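Local coordinates for protein aldehyde dehydrogenase (Staphylococcus aureus, PDB 6K10) that oxidises the carotenoid aldehyde 4,4'-diaponeurosporen-4-al to 4,4'-diaponeurosporenoic acid with NAD+, a step in the biosynthesis of the pigment staphyloxanthin, at residues Ala20-Gln25 with Gly139-Ile144; Ser262-Leu267 with Leu329-Thr334. The protein carries 1 engineered substitution. All coordinates share one frame; numbering follows the deposited sequence.

Contact 1 (Ala20-Gln25 with Gly139-Ile144); sequences AFFNTQ and GNTAII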
loop_
_atom_site.group_PDB
_atom_site.type_symbol
_atom_site.label_atom_id
_atom_site.label_comp_id
_atom_site.label_asym_id
_atom_site.label_seq_id
_atom_site.Cartn_x
_atom_site.Cartn_y
_atom_site.Cartn_z
ATOM N N ALA A 20 -19.764 -14.028 -6.403
ATOM C CA ALA A 20 -21.214 -13.969 -6.265
ATOM C C ALA A 20 -21.627 -13.883 -4.803
ATOM O O ALA A 20 -22.538 -13.124 -4.453
ATOM C CB ALA A 20 -21.856 -15.182 -6.940
ATOM N N PHE A 21 -20.960 -14.643 -3.928
ATOM C CA PHE A 21 -21.299 -14.572 -2.510
ATOM C C PHE A 21 -20.956 -13.209 -1.924
ATOM O O PHE A 21 -21.710 -12.680 -1.098
ATOM C CB PHE A 21 -20.598 -15.673 -1.718
ATOM C CG PHE A 21 -20.971 -15.684 -0.260
ATOM C CD1 PHE A 21 -22.245 -16.055 0.138
ATOM C CD2 PHE A 21 -20.061 -15.295 0.706
ATOM C CE1 PHE A 21 -22.599 -16.053 1.475
ATOM C CE2 PHE A 21 -20.409 -15.292 2.046
ATOM C CZ PHE A 21 -21.679 -15.672 2.430
ATOM N N PHE A 22 -19.819 -12.628 -2.322
ATOM C CA PHE A 22 -19.506 -11.279 -1.859
ATOM C C PHE A 22 -20.578 -10.291 -2.294
ATOM O O PHE A 22 -20.937 -9.380 -1.539
ATOM C CB PHE A 22 -18.144 -10.816 -2.372
ATOM C CG PHE A 22 -17.789 -9.426 -1.921
ATOM C CD1 PHE A 22 -17.342 -9.198 -0.630
ATOM C CD2 PHE A 22 -17.958 -8.342 -2.769
ATOM C CE1 PHE A 22 -17.038 -7.917 -0.203
ATOM C CE2 PHE A 22 -17.656 -7.060 -2.348
ATOM C CZ PHE A 22 -17.196 -6.848 -1.062
ATOM N N ASN A 23 -21.105 -10.459 -3.508
ATOM C CA ASN A 23 -22.108 -9.542 -4.030
ATOM C C ASN A 23 -23.421 -9.589 -3.257
ATOM O O ASN A 23 -24.247 -8.688 -3.432
ATOM C CB ASN A 23 -22.359 -9.834 -5.510
ATOM C CG ASN A 23 -21.202 -9.399 -6.392
ATOM O OD1 ASN A 23 -20.403 -8.545 -6.006
ATOM N ND2 ASN A 23 -21.108 -9.983 -7.580
ATOM N N THR A 24 -23.632 -10.599 -2.407
ATOM C CA THR A 24 -24.830 -10.643 -1.575
ATOM C C THR A 24 -24.773 -9.674 -0.400
ATOM O O THR A 24 -25.793 -9.497 0.277
ATOM C CB THR A 24 -25.071 -12.060 -1.042
ATOM O OG1 THR A 24 -24.059 -12.397 -0.084
ATOM C CG2 THR A 24 -25.050 -13.074 -2.176
ATOM N N GLN A 25 -23.618 -9.055 -0.146
ATOM C CA GLN A 25 -23.353 -8.085 0.918
ATOM C C GLN A 25 -23.282 -8.718 2.302
ATOM O O GLN A 25 -23.130 -7.989 3.291
ATOM C CB GLN A 25 -24.388 -6.947 0.957
ATOM C CG GLN A 25 -24.671 -6.306 -0.393
ATOM C CD GLN A 25 -23.473 -5.566 -0.947
ATOM O OE1 GLN A 25 -22.969 -4.630 -0.328
ATOM N NE2 GLN A 25 -23.007 -5.986 -2.119
ATOM N N GLY A 139 -13.874 -8.179 5.946
ATOM C CA GLY A 139 -15.134 -8.382 5.261
ATOM C C GLY A 139 -15.043 -8.951 3.866
ATOM O O GLY A 139 -15.949 -8.724 3.057
ATOM N N ASN A 140 -13.986 -9.689 3.557
ATOM C CA ASN A 140 -13.779 -10.231 2.223
ATOM C C ASN A 140 -14.213 -11.692 2.160
ATOM O O ASN A 140 -14.428 -12.352 3.179
ATOM C CB ASN A 140 -12.306 -10.108 1.824
ATOM C CG ASN A 140 -11.813 -8.675 1.845
ATOM O OD1 ASN A 140 -11.902 -7.961 0.848
ATOM N ND2 ASN A 140 -11.293 -8.245 2.989
ATOM N N THR A 141 -14.360 -12.187 0.937
ATOM C CA THR A 141 -14.302 -13.614 0.669
ATOM C C THR A 141 -12.878 -13.949 0.242
ATOM O O THR A 141 -12.098 -13.066 -0.120
ATOM C CB THR A 141 -15.299 -14.033 -0.416
ATOM O OG1 THR A 141 -14.888 -13.499 -1.681
ATOM C CG2 THR A 141 -16.695 -13.524 -0.087
ATOM N N ALA A 142 -12.532 -15.233 0.299
ATOM C CA ALA A 142 -11.133 -15.590 0.122
ATOM C C ALA A 142 -10.986 -16.935 -0.570
ATOM O O ALA A 142 -11.795 -17.848 -0.381
ATOM C CB ALA A 142 -10.393 -15.620 1.464
ATOM N N ILE A 143 -9.929 -17.038 -1.370
ATOM C CA ILE A 143 -9.467 -18.290 -1.953
ATOM C C ILE A 143 -8.020 -18.481 -1.521
ATOM O O ILE A 143 -7.203 -17.560 -1.651
ATOM C CB ILE A 143 -9.594 -18.288 -3.488
ATOM C CG1 ILE A 143 -11.068 -18.299 -3.894
ATOM C CG2 ILE A 143 -8.868 -19.477 -4.091
ATOM C CD1 ILE A 143 -11.288 -18.182 -5.382
ATOM N N ILE A 144 -7.710 -19.661 -0.997
ATOM C CA ILE A 144 -6.407 -19.956 -0.416
ATOM C C ILE A 144 -5.699 -20.973 -1.297
ATOM O O ILE A 144 -6.298 -21.976 -1.702
ATOM C CB ILE A 144 -6.538 -20.483 1.024
ATOM C CG1 ILE A 144 -7.281 -19.476 1.903
ATOM C CG2 ILE A 144 -5.168 -20.797 1.608
ATOM C CD1 ILE A 144 -7.832 -20.082 3.176
#

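Contact 2 (Ser262-Leu267 with Leu329-Thr334); sequences SVKDDL and LLDHVT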
loop_
_atom_site.group_PDB
_atom_site.type_symbol
_atom_site.label_atom_id
_atom_site.label_comp_id
_atom_site.label_asym_id
_atom_site.label_seq_id
_atom_site.Cartn_x
_atom_site.Cartn_y
_atom_site.Cartn_z
ATOM N N SER A 262 37.925 -8.709 15.731
ATOM C CA SER A 262 38.459 -8.903 17.073
ATOM C C SER A 262 37.650 -9.889 17.909
ATOM O O SER A 262 38.141 -10.340 18.949
ATOM C CB SER A 262 38.541 -7.556 17.796
ATOM O OG SER A 262 37.247 -7.055 18.086
ATOM N N VAL A 263 36.432 -10.233 17.493
ATOM C CA VAL A 263 35.587 -11.092 18.315
ATOM C C VAL A 263 35.035 -12.262 17.512
ATOM O O VAL A 263 34.127 -12.961 17.976
ATOM C CB VAL A 263 34.437 -10.289 18.953
ATOM C CG1 VAL A 263 34.979 -9.256 19.934
ATOM C CG2 VAL A 263 33.600 -9.618 17.876
ATOM N N LYS A 264 35.570 -12.493 16.308
ATOM C CA LYS A 264 35.098 -13.618 15.503
ATOM C C LYS A 264 35.273 -14.941 16.235
ATOM O O LYS A 264 34.331 -15.730 16.359
ATOM C CB LYS A 264 35.828 -13.693 14.162
ATOM C CG LYS A 264 35.473 -14.990 13.419
ATOM C CD LYS A 264 36.188 -15.154 12.094
ATOM C CE LYS A 264 37.687 -15.348 12.245
ATOM N NZ LYS A 264 38.025 -16.651 12.871
ATOM N N ASP A 265 36.492 -15.212 16.703
ATOM C CA ASP A 265 36.759 -16.495 17.340
ATOM C C ASP A 265 35.947 -16.655 18.617
ATOM O O ASP A 265 35.492 -17.760 18.936
ATOM C CB ASP A 265 38.254 -16.640 17.616
ATOM C CG ASP A 265 39.066 -16.777 16.344
ATOM O OD1 ASP A 265 38.558 -17.382 15.374
ATOM O OD2 ASP A 265 40.207 -16.276 16.308
ATOM N N ASP A 266 35.746 -15.562 19.357
ATOM C CA ASP A 266 34.855 -15.611 20.511
ATOM C C ASP A 266 33.442 -15.996 20.096
ATOM O O ASP A 266 32.782 -16.796 20.771
ATOM C CB ASP A 266 34.841 -14.261 21.229
ATOM C CG ASP A 266 36.140 -13.964 21.950
ATOM O OD1 ASP A 266 36.805 -14.917 22.407
ATOM O OD2 ASP A 266 36.492 -12.772 22.060
ATOM N N LEU A 267 32.959 -15.434 18.986
ATOM C CA LEU A 267 31.599 -15.725 18.542
ATOM C C LEU A 267 31.454 -17.179 18.118
ATOM O O LEU A 267 30.463 -17.836 18.458
ATOM C CB LEU A 267 31.208 -14.794 17.396
ATOM C CG LEU A 267 29.775 -14.963 16.891
ATOM C CD1 LEU A 267 28.779 -14.611 17.988
ATOM C CD2 LEU A 267 29.539 -14.126 15.645
ATOM N N LEU A 329 28.212 -24.163 11.058
ATOM C CA LEU A 329 28.862 -22.861 11.026
ATOM C C LEU A 329 30.002 -22.892 10.017
ATOM O O LEU A 329 30.728 -23.886 9.921
ATOM C CB LEU A 329 29.405 -22.479 12.407
ATOM C CG LEU A 329 28.440 -22.531 13.593
ATOM C CD1 LEU A 329 29.143 -22.092 14.871
ATOM C CD2 LEU A 329 27.212 -21.678 13.335
ATOM N N LEU A 330 30.162 -21.800 9.272
ATOM C CA LEU A 330 31.232 -21.663 8.292
ATOM C C LEU A 330 32.091 -20.453 8.629
ATOM O O LEU A 330 31.571 -19.397 8.998
ATOM C CB LEU A 330 30.681 -21.508 6.876
ATOM C CG LEU A 330 29.676 -22.531 6.357
ATOM C CD1 LEU A 330 29.161 -22.080 5.001
ATOM C CD2 LEU A 330 30.301 -23.913 6.271
ATOM N N ASP A 331 33.403 -20.608 8.482
ATOM C CA ASP A 331 34.361 -19.544 8.734
ATOM C C ASP A 331 35.112 -19.217 7.448
ATOM O O ASP A 331 35.118 -20.001 6.495
ATOM C CB ASP A 331 35.343 -19.946 9.842
ATOM C CG ASP A 331 36.091 -18.766 10.423
ATOM O OD1 ASP A 331 35.756 -17.613 10.079
ATOM O OD2 ASP A 331 37.014 -18.999 11.230
ATOM N N HIS A 332 35.736 -18.037 7.428
ATOM C CA HIS A 332 36.540 -17.576 6.291
ATOM C C HIS A 332 35.716 -17.489 5.007
ATOM O O HIS A 332 36.230 -17.715 3.908
ATOM C CB HIS A 332 37.767 -18.469 6.076
ATOM C CG HIS A 332 38.621 -18.629 7.296
ATOM N ND1 HIS A 332 38.813 -19.846 7.914
ATOM C CD2 HIS A 332 39.334 -17.727 8.012
ATOM C CE1 HIS A 332 39.607 -19.688 8.958
ATOM N NE2 HIS A 332 39.937 -18.411 9.040
ATOM N N VAL A 333 34.436 -17.157 5.137
ATOM C CA VAL A 333 33.542 -17.054 3.990
ATOM C C VAL A 333 33.737 -15.697 3.327
ATOM O O VAL A 333 33.969 -14.686 4.003
ATOM C CB VAL A 333 32.083 -17.269 4.435
ATOM C CG1 VAL A 333 31.110 -16.944 3.314
ATOM C CG2 VAL A 333 31.887 -18.697 4.915
ATOM N N THR A 334 33.659 -15.668 2.000
ATOM C CA THR A 334 33.832 -14.446 1.230
ATOM C C THR A 334 32.588 -14.157 0.402
ATOM O O THR A 334 31.640 -14.945 0.351
ATOM C CB THR A 334 35.044 -14.537 0.297
ATOM O OG1 THR A 334 34.718 -15.367 -0.824
ATOM C CG2 THR A 334 36.242 -15.118 1.025
#

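Contact 1 (Ala20-Gln25 with Gly139-Ile144)
Phe-22 and Thr-141 bring the two backbones to within 6.2 Å, CA to CA, where the last turn of helix 10-23 meets the first residue of strand 141-145. This strand runs parallel to strands 104-118 and 170-172, in what is probably the Rossmann-like coenzyme-binding domain, as in other aldehyde dehydrogenases. Gln-25 leaves helical geometry with positive phi, while Gly-139 closes helix 126-138 in a Schellman motif, its positive phi (96°) suiting a residue without a CB.

The methyl CG2 of Thr-141 fits between two consecutive phenylalanines, 3.8 Å from CB of Phe-22 and 3.9 Å from CD2 of Phe-21. With CG anti to the backbone N in both, the two rings leave the helix toward the strand, and CG2 meets an edge of each. At the rim of the Phe-22 ring, CE1 stands 3.5 Å from the carbonyl O of Gly-139, which lies in the ring plane; the slightly positive ring edge suits a carbonyl oxygen. That oxygen also accepts a hydrogen bond from Thr-27, and Phe-22 touches Pro-111 of strand 104-118.

Threonine suits its place because its branches part company. At chi1 69° OG1 sits between N and the carbonyl carbon and bonds to the hydroxyls of Thr-114 and Ser-18, while CG2 is given to the rings. Thr-24 OG1 bonds to Phe-21 O at 2.6 Å, an oxygen that also accepts from Thr-24 N.

No hydrogen bond crosses between the segments, so the buried junction rests on van der Waals packing and a weakly polar ring-edge contact, with the polar groups served by neighbours.

Contact 2 (Ser262-Leu267 with Leu329-Thr334)
A salt-bridge network formed by Lys-264, Asp-331 and Asp-265 joins the first turn of helix 264-279 to Asp-331, about where strand 324-330 gives out, in the catalytic domain of the aldehyde dehydrogenase fold, whose sheet includes strands 324-330, 348-354 and 256-260. The backbones stay well apart, with 9.0 Å between the CA atoms of Lys-264 and Asp-331, and a long lysine reaches across to a short aspartate.

The lysine chain is extended as far as CD, then bends at chi3 (67°) and chi4 (68°), which turns the ammonium toward the oxygen edge of the carboxylate. NZ donates to OD2 of Asp-331 at 3.0 Å, where OD2 offers its syn lone pair, on the side of OD1. The methylene CD lies beside that other oxygen, 3.2 Å from Asp-331 OD1, so the chain runs along the carboxylate as well as pointing at it. NZ also holds OD1 of Asp-265 at 2.7 Å, approaching from above the carboxylate plane, and thus sits between two acids.

Asp-331 is held from its own side too. Its OD1 accepts from the backbone N of His-332 at 2.7 Å, through a bent bond with an N-H...O angle of 137°, while OD2 lies over one face of the His-332 ring near its rim. The two carboxylates carry like charge, and the shared ammonium probably offsets their repulsion.

Two residues earlier in the strand, Leu-329 packs on Leu-271 and Ser-272 of helix 264-279, and Asp-331 itself touches Ile-268. The whole is a partly buried salt-bridge network between a helix and a neighbouring strand of an alpha/beta catalytic domain.

How the contacts relate
Contact 1 and contact 2 lie on opposite sides of the chain's centre, with centres 53 Å apart and nearest atoms about 34 Å apart, and they do not touch. Both join a helix to a strand region, but in different sheets: Ala-20 to Gln-25 meets the start of strand 141-145 in one mixed sheet, Ser-262 to Leu-267 the strand 324-330 region in the other. Contact 1 is buried and chiefly nonpolar, using methyl-ring packing and a ring edge against a carbonyl oxygen, across close backbones. Contact 2 is only partly buried, and opposite charges bridge backbones set farther apart. Neither lies at the annotated active-site residues, and the second subunit approaches only contact 1.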